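Local atomic coordinates of putative electron transport related protein (Corynebacterium diphtheriae, PDB entry 4PQ1), a protein that is a DsbF homologue with a thioredoxin-like fold and a CxxC disulfide, and probably acts as a thiol-disulfide oxidoreductase. Residues A40-D44 with K45-L49; G119-A122 with S123-P126; D94-D98 with N99-Y103. All blocks are in the same frame, centred on the assembly; numbering follows the deposited sequence.

Contact 1: A40-D44 with K45-L49; sequences ADYKD and KIVVL
Y42 overlaps V47 through its CB, which lies 3.8 Å from V47 CG2, with the methyl set obliquely to the tyrosine ring. Between them a type II beta turn, Y42 to K45, carries the chain of this thioredoxin-like fold from a short 3-10 segment into strand 46-52. The backbone angles support the assignment: K43 is extended, and D44 takes a positive phi of 66°, the third-position conformation of this turn. It is closed by K45 N donating to Y42 O over 2.9 Å. The bond is bent, 142° at the hydrogen, and the donor stands above the carbonyl plane, well out of it. Y42 O has a second partner, since H135 NE2 is also hydrogen-bonded to it, so the loop carrying H135 is joined to the turn.

Y42 places CG anti to its carbonyl carbon and beside the backbone N (chi1 -44°), which sends the ring away from K45 and leaves CB as the atom that meets V47. One ring face is covered by D41 CB, 4.1 Å above the plane and over the centre. Beyond the turn the same ring touches T78 and V80 of strand 77-83 as well as P104, so Y42 packs against the neighbouring parallel strand. V47, buried in the central strand, points toward the turn; its backbone pairs with L131 of the antiparallel strand 127-131.

K45 leads off in a different direction. Its chain bends at chi2 and runs out to NZ, which makes a weak hydrogen bond to D75 O. At its root the side chain stays close to the turn backbone, with K45 CB 3.2 Å from Y42 O and K45 CG 3.6 Å from K43 O.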
loop_
_atom_site.group_PDB
_atom_site.type_symbol
_atom_site.label_atom_id
_atom_site.label_comp_id
_atom_site.label_asym_id
_atom_site.label_seq_id
_atom_site.Cartn_x
_atom_site.Cartn_y
_atom_site.Cartn_z
ATOM N N ALA A 40 -2.012 12.040 4.808
ATOM C CA ALA A 40 -2.520 13.405 4.753
ATOM C C ALA A 40 -1.608 14.309 3.922
ATOM O O ALA A 40 -2.028 15.375 3.465
ATOM C CB ALA A 40 -2.693 13.964 6.160
ATOM N N ASP A 41 -0.367 13.877 3.717
ATOM C CA ASP A 41 0.560 14.621 2.867
ATOM C C ASP A 41 0.260 14.418 1.387
ATOM O O ASP A 41 0.853 15.077 0.534
ATOM C CB ASP A 41 2.006 14.218 3.159
ATOM C CG ASP A 41 2.500 14.741 4.497
ATOM O OD1 ASP A 41 1.914 15.719 5.010
ATOM O OD2 ASP A 41 3.487 14.184 5.024
ATOM N N TYR A 42 -0.665 13.512 1.078
ATOM C CA TYR A 42 -1.044 13.267 -0.314
ATOM C C TYR A 42 -2.550 13.456 -0.546
ATOM O O TYR A 42 -3.154 12.777 -1.379
ATOM C CB TYR A 42 -0.611 11.869 -0.729
ATOM C CG TYR A 42 0.793 11.555 -0.244
ATOM C CD1 TYR A 42 1.904 12.025 -0.928
ATOM C CD2 TYR A 42 1.001 10.817 0.920
ATOM C CE1 TYR A 42 3.202 11.747 -0.469
ATOM C CE2 TYR A 42 2.287 10.537 1.381
ATOM C CZ TYR A 42 3.384 11.004 0.685
ATOM O OH TYR A 42 4.660 10.729 1.148
ATOM N N LYS A 43 -3.143 14.372 0.211
ATOM C CA LYS A 43 -4.560 14.714 0.039
ATOM C C LYS A 43 -4.847 15.055 -1.412
ATOM O O LYS A 43 -4.054 15.741 -2.053
ATOM C CB LYS A 43 -4.946 15.886 0.936
ATOM C CG LYS A 43 -6.416 16.240 0.893
ATOM C CD LYS A 43 -6.697 17.501 1.700
ATOM C CE LYS A 43 -8.186 17.830 1.737
ATOM N NZ LYS A 43 -8.939 16.824 2.521
ATOM N N ASP A 44 -5.966 14.544 -1.924
ATOM C CA ASP A 44 -6.420 14.777 -3.298
ATOM C C ASP A 44 -5.482 14.159 -4.331
ATOM O O ASP A 44 -5.584 14.431 -5.530
ATOM C CB ASP A 44 -6.604 16.279 -3.548
ATOM C CG ASP A 44 -7.651 16.886 -2.627
ATOM O OD1 ASP A 44 -8.798 16.366 -2.617
ATOM O OD2 ASP A 44 -7.323 17.846 -1.886
ATOM N N LYS A 45 -4.582 13.305 -3.860
ATOM C CA LYS A 45 -3.694 12.564 -4.752
ATOM C C LYS A 45 -3.969 11.058 -4.664
ATOM O O LYS A 45 -4.407 10.549 -3.625
ATOM C CB LYS A 45 -2.240 12.858 -4.411
ATOM C CG LYS A 45 -1.825 14.321 -4.504
ATOM C CD LYS A 45 -1.573 14.733 -5.941
ATOM C CE LYS A 45 -0.771 16.028 -6.007
ATOM N NZ LYS A 45 -0.825 16.641 -7.368
ATOM N N ILE A 46 -3.732 10.354 -5.762
ATOM C CA ILE A 46 -3.864 8.905 -5.773
ATOM C C ILE A 46 -2.781 8.280 -4.877
ATOM O O ILE A 46 -1.644 8.756 -4.840
ATOM C CB ILE A 46 -3.751 8.346 -7.200
ATOM C CG1 ILE A 46 -4.910 8.838 -8.063
ATOM C CG2 ILE A 46 -3.724 6.827 -7.190
ATOM C CD1 ILE A 46 -4.780 8.398 -9.505
ATOM N N VAL A 47 -3.148 7.245 -4.128
ATOM C CA VAL A 47 -2.218 6.621 -3.209
ATOM C C VAL A 47 -2.306 5.099 -3.285
ATOM O O VAL A 47 -3.381 4.509 -3.074
ATOM C CB VAL A 47 -2.460 7.069 -1.758
ATOM C CG1 VAL A 47 -1.569 6.278 -0.826
ATOM C CG2 VAL A 47 -2.189 8.574 -1.600
ATOM N N VAL A 48 -1.172 4.468 -3.598
ATOM C CA VAL A 48 -1.111 3.014 -3.624
ATOM C C VAL A 48 -0.394 2.499 -2.382
ATOM O O VAL A 48 0.820 2.680 -2.236
ATOM C CB VAL A 48 -0.399 2.495 -4.891
ATOM C CG1 VAL A 48 -0.368 0.981 -4.898
ATOM C CG2 VAL A 48 -1.102 3.009 -6.132
ATOM N N LEU A 49 -1.160 1.872 -1.486
ATOM C CA LEU A 49 -0.626 1.274 -0.250
ATOM C C LEU A 49 -0.199 -0.161 -0.475
ATOM O O LEU A 49 -0.939 -0.959 -1.068
ATOM C CB LEU A 49 -1.673 1.289 0.867
ATOM C CG LEU A 49 -2.307 2.596 1.293
ATOM C CD1 LEU A 49 -3.513 2.274 2.150
ATOM C CD2 LEU A 49 -1.280 3.416 2.051
#

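Contact 2: G119-A122 with S123-P126; sequences GVPA and SVVP
P121 packs its ring flank against V124, the two side chains running alongside each other in one direction, with P121 CB 3.7 Å from V124 CG2 and P121 CG 4.1 Å from the same methyl. They are the first and last residues of a type I beta turn, whose central residues A122 and S123 both have the required near-helical backbone conformation. V124 N closes the turn on P121 O at 3.2 Å. That bond is nearly straight at the hydrogen, 167°, although the donor stands well above the carbonyl plane and is not on a lone pair.

The valine torsion decides which methyl does the touching. With CG1 anti to the backbone N (chi1 -178°), CG2 falls beside that N, on the side where the proline ring lies; the ring, puckered C-gamma exo, meets this methyl along its CB-CG edge. S123 adds a second neighbour to P121 CB: its hydroxyl sits between the backbone N and the carbonyl carbon of its own residue, which brings S123 OG to 3.7 Å from P121 CB, a van der Waals contact. A122 points its methyl away from the following residues and packs it on F111, while A122 O receives a hydrogen bond from R85 NH2.

Past the turn the chain enters the peptide bond before P126, which is cis. A cis-proline facing the CxxC motif is a hallmark of the thioredoxin fold, and here P126 touches P58 and C59, the latter disulfide-bonded to C56. V125 also rests on C59. The turn lies in the loop between helix 113-116 and strand 127-131, with V120 packed on T127 and I129 of that strand and the V125-P126 end laid against helix 57-61.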
loop_
_atom_site.group_PDB
_atom_site.type_symbol
_atom_site.label_atom_id
_atom_site.label_comp_id
_atom_site.label_asym_id
_atom_site.label_seq_id
_atom_site.Cartn_x
_atom_site.Cartn_y
_atom_site.Cartn_z
ATOM N N GLY A 119 -9.825 -3.328 8.501
ATOM C CA GLY A 119 -9.739 -4.738 8.837
ATOM C C GLY A 119 -9.267 -5.614 7.696
ATOM O O GLY A 119 -9.667 -6.772 7.574
ATOM N N VAL A 120 -8.444 -5.042 6.831
ATOM C CA VAL A 120 -7.701 -5.825 5.851
ATOM C C VAL A 120 -6.898 -6.903 6.606
ATOM O O VAL A 120 -6.350 -6.627 7.674
ATOM C CB VAL A 120 -6.804 -4.894 5.003
ATOM C CG1 VAL A 120 -5.507 -5.543 4.670
ATOM C CG2 VAL A 120 -7.529 -4.484 3.719
ATOM N N PRO A 121 -6.873 -8.143 6.087
ATOM C CA PRO A 121 -6.239 -9.262 6.814
ATOM C C PRO A 121 -4.752 -9.031 7.096
ATOM O O PRO A 121 -3.991 -8.921 6.137
ATOM C CB PRO A 121 -6.415 -10.459 5.862
ATOM C CG PRO A 121 -7.447 -10.035 4.861
ATOM C CD PRO A 121 -7.373 -8.545 4.759
ATOM N N ALA A 122 -4.340 -8.957 8.367
ATOM C CA ALA A 122 -2.918 -8.754 8.703
ATOM C C ALA A 122 -2.075 -9.963 8.331
ATOM O O ALA A 122 -0.840 -9.884 8.257
ATOM C CB ALA A 122 -2.740 -8.437 10.203
ATOM N N SER A 123 -2.739 -11.087 8.105
ATOM C CA SER A 123 -2.057 -12.304 7.696
ATOM C C SER A 123 -1.504 -12.230 6.269
ATOM O O SER A 123 -0.615 -12.984 5.913
ATOM C CB SER A 123 -3.016 -13.478 7.794
ATOM O OG SER A 123 -4.152 -13.205 6.995
ATOM N N VAL A 124 -2.045 -11.339 5.444
ATOM C CA VAL A 124 -1.743 -11.370 4.018
ATOM C C VAL A 124 -0.687 -10.346 3.639
ATOM O O VAL A 124 -0.934 -9.149 3.668
ATOM C CB VAL A 124 -3.012 -11.133 3.174
ATOM C CG1 VAL A 124 -2.703 -11.214 1.666
ATOM C CG2 VAL A 124 -4.111 -12.137 3.568
ATOM N N VAL A 125 0.501 -10.834 3.290
ATOM C CA VAL A 125 1.593 -9.988 2.825
ATOM C C VAL A 125 2.231 -10.684 1.629
ATOM O O VAL A 125 2.619 -11.842 1.732
ATOM C CB VAL A 125 2.664 -9.739 3.920
ATOM C CG1 VAL A 125 3.790 -8.870 3.376
ATOM C CG2 VAL A 125 2.053 -9.079 5.113
ATOM N N PRO A 126 2.336 -9.980 0.490
ATOM C CA PRO A 126 1.951 -8.575 0.357
ATOM C C PRO A 126 0.438 -8.369 0.171
ATOM O O PRO A 126 -0.287 -9.309 -0.160
ATOM C CB PRO A 126 2.722 -8.137 -0.882
ATOM C CG PRO A 126 2.735 -9.362 -1.736
ATOM C CD PRO A 126 2.814 -10.534 -0.790
#

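Contact 3: D94-D98 with N99-Y103; sequences DFVKD and NGITY
F95 holds CG anti to its backbone N (chi1 179°) and N99, one turn later, holds CG beside its own N (chi1 -71°); together these settings carry ND2 of the N99 amide over one face of the phenyl ring. N99 ND2 stands 3.3 Å above the ring plane, offset toward the rim, with the ring and amide planes 40° apart. The amide is fixed by a bond from N99 ND2 to F95 O of 3.0 Å, almost straight and using a carbonyl lone pair, with the acceptor lying in the amide plane. N99 N adds a weak bond to the same oxygen.

These contacts sit at the C-terminal end of helix 89-98, which closes in a Schellman motif. I101 N donates to V96 O at 3.0 Å, while G100 N makes a weak bond to K97 O, and G100 supplies the positive phi of the C-prime residue.

V96 and I101 form the apolar part, their side chains crossing at about a right angle with V96 CG1 4.1 Å from I101 CB. I101 also packs on S63, and its CG2 sits over the centre of the Y103 ring. The F95 ring also meets that of W52.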
loop_
_atom_site.group_PDB
_atom_site.type_symbol
_atom_site.label_atom_id
_atom_site.label_comp_id
_atom_site.label_asym_id
_atom_site.label_seq_id
_atom_site.Cartn_x
_atom_site.Cartn_y
_atom_site.Cartn_z
ATOM N N ASP A 94 17.985 -1.237 4.378
ATOM C CA ASP A 94 18.998 -1.718 3.445
ATOM C C ASP A 94 18.351 -2.193 2.154
ATOM O O ASP A 94 18.851 -1.933 1.064
ATOM C CB ASP A 94 19.813 -2.858 4.070
ATOM C CG ASP A 94 20.901 -2.362 5.028
ATOM O OD1 ASP A 94 21.348 -1.209 4.888
ATOM O OD2 ASP A 94 21.316 -3.134 5.926
ATOM N N PHE A 95 17.240 -2.911 2.288
ATOM C CA PHE A 95 16.477 -3.368 1.126
ATOM C C PHE A 95 16.021 -2.217 0.238
ATOM O O PHE A 95 15.970 -2.352 -0.983
ATOM C CB PHE A 95 15.260 -4.182 1.569
ATOM C CG PHE A 95 14.420 -4.669 0.430
ATOM C CD1 PHE A 95 14.747 -5.843 -0.233
ATOM C CD2 PHE A 95 13.295 -3.953 0.017
ATOM C CE1 PHE A 95 13.982 -6.298 -1.287
ATOM C CE2 PHE A 95 12.518 -4.404 -1.043
ATOM C CZ PHE A 95 12.865 -5.585 -1.696
ATOM N N VAL A 96 15.685 -1.083 0.841
ATOM C CA VAL A 96 15.115 0.026 0.073
ATOM C C VAL A 96 16.199 0.740 -0.740
ATOM O O VAL A 96 15.983 1.121 -1.895
ATOM C CB VAL A 96 14.371 1.028 0.998
ATOM C CG1 VAL A 96 14.449 2.436 0.457
ATOM C CG2 VAL A 96 12.915 0.597 1.180
ATOM N N LYS A 97 17.375 0.901 -0.148
ATOM C CA LYS A 97 18.478 1.509 -0.884
ATOM C C LYS A 97 19.023 0.559 -1.932
ATOM O O LYS A 97 19.449 0.988 -2.996
ATOM C CB LYS A 97 19.617 1.926 0.046
ATOM C CG LYS A 97 20.774 2.591 -0.709
ATOM C CD LYS A 97 21.919 3.002 0.203
ATOM C CE LYS A 97 22.834 4.004 -0.503
ATOM N NZ LYS A 97 22.094 5.231 -0.936
ATOM N N ASP A 98 19.034 -0.730 -1.616
ATOM C CA ASP A 98 19.697 -1.714 -2.459
ATOM C C ASP A 98 18.959 -1.895 -3.764
ATOM O O ASP A 98 19.553 -2.246 -4.787
ATOM C CB ASP A 98 19.803 -3.059 -1.743
ATOM C CG ASP A 98 20.954 -3.109 -0.763
ATOM O OD1 ASP A 98 21.619 -2.062 -0.550
ATOM O OD2 ASP A 98 21.177 -4.201 -0.200
ATOM N N ASN A 99 17.652 -1.660 -3.721
ATOM C CA ASN A 99 16.812 -1.927 -4.877
ATOM C C ASN A 99 16.291 -0.664 -5.495
ATOM O O ASN A 99 15.427 -0.714 -6.362
ATOM C CB ASN A 99 15.673 -2.864 -4.491
ATOM C CG ASN A 99 16.175 -4.271 -4.216
ATOM O OD1 ASN A 99 16.358 -5.060 -5.142
ATOM N ND2 ASN A 99 16.439 -4.582 -2.946
ATOM N N GLY A 100 16.843 0.470 -5.068
ATOM C CA GLY A 100 16.479 1.747 -5.641
ATOM C C GLY A 100 15.005 2.107 -5.477
ATOM O O GLY A 100 14.400 2.699 -6.372
ATOM N N ILE A 101 14.432 1.734 -4.339
ATOM C CA ILE A 101 13.063 2.088 -3.997
ATOM C C ILE A 101 13.037 3.534 -3.522
ATOM O O ILE A 101 13.668 3.868 -2.528
ATOM C CB ILE A 101 12.503 1.169 -2.888
ATOM C CG1 ILE A 101 12.578 -0.311 -3.296
ATOM C CG2 ILE A 101 11.107 1.584 -2.482
ATOM C CD1 ILE A 101 12.171 -0.600 -4.709
ATOM N N THR A 102 12.307 4.402 -4.214
ATOM C CA THR A 102 12.366 5.812 -3.867
ATOM C C THR A 102 11.105 6.323 -3.194
ATOM O O THR A 102 11.027 7.508 -2.863
ATOM C CB THR A 102 12.636 6.681 -5.099
ATOM O OG1 THR A 102 11.526 6.598 -5.994
ATOM C CG2 THR A 102 13.882 6.201 -5.812
ATOM N N TYR A 103 10.127 5.443 -2.973
ATOM C CA TYR A 103 8.900 5.858 -2.290
ATOM C C TYR A 103 8.929 5.556 -0.785
ATOM O O TYR A 103 9.634 4.635 -0.340
ATOM C CB TYR A 103 7.681 5.213 -2.952
ATOM C CG TYR A 103 7.654 3.705 -3.009
ATOM C CD1 TYR A 103 7.195 2.955 -1.929
ATOM C CD2 TYR A 103 8.033 3.030 -4.161
ATOM C CE1 TYR A 103 7.142 1.567 -1.987
ATOM C CE2 TYR A 103 7.981 1.645 -4.230
ATOM C CZ TYR A 103 7.531 0.925 -3.141
ATOM O OH TYR A 103 7.473 -0.444 -3.197
#

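In the fold
From the N terminus the chain first reaches contact 1, where a turn links the loop after strand 36-38 to the central strand 46-52. Strand 77-83 and helix 89-98 follow, and contact 3 ends that helix ahead of strand 105-107 at the sheet edge. Contact 2 comes last, in the loop between helix 113-116 and strand 127-131. Each closes only its own local turn or helix end, so the three run in series without nesting or crossing. Their centres are about 20 to 23 Å apart and none touches another; contacts 1 and 2 lie on opposite sides of the chain's centre. Strand 77-83 abuts residues 40-49, residues 99-103 meet helix 63-73, and contact 2 faces helix 57-61.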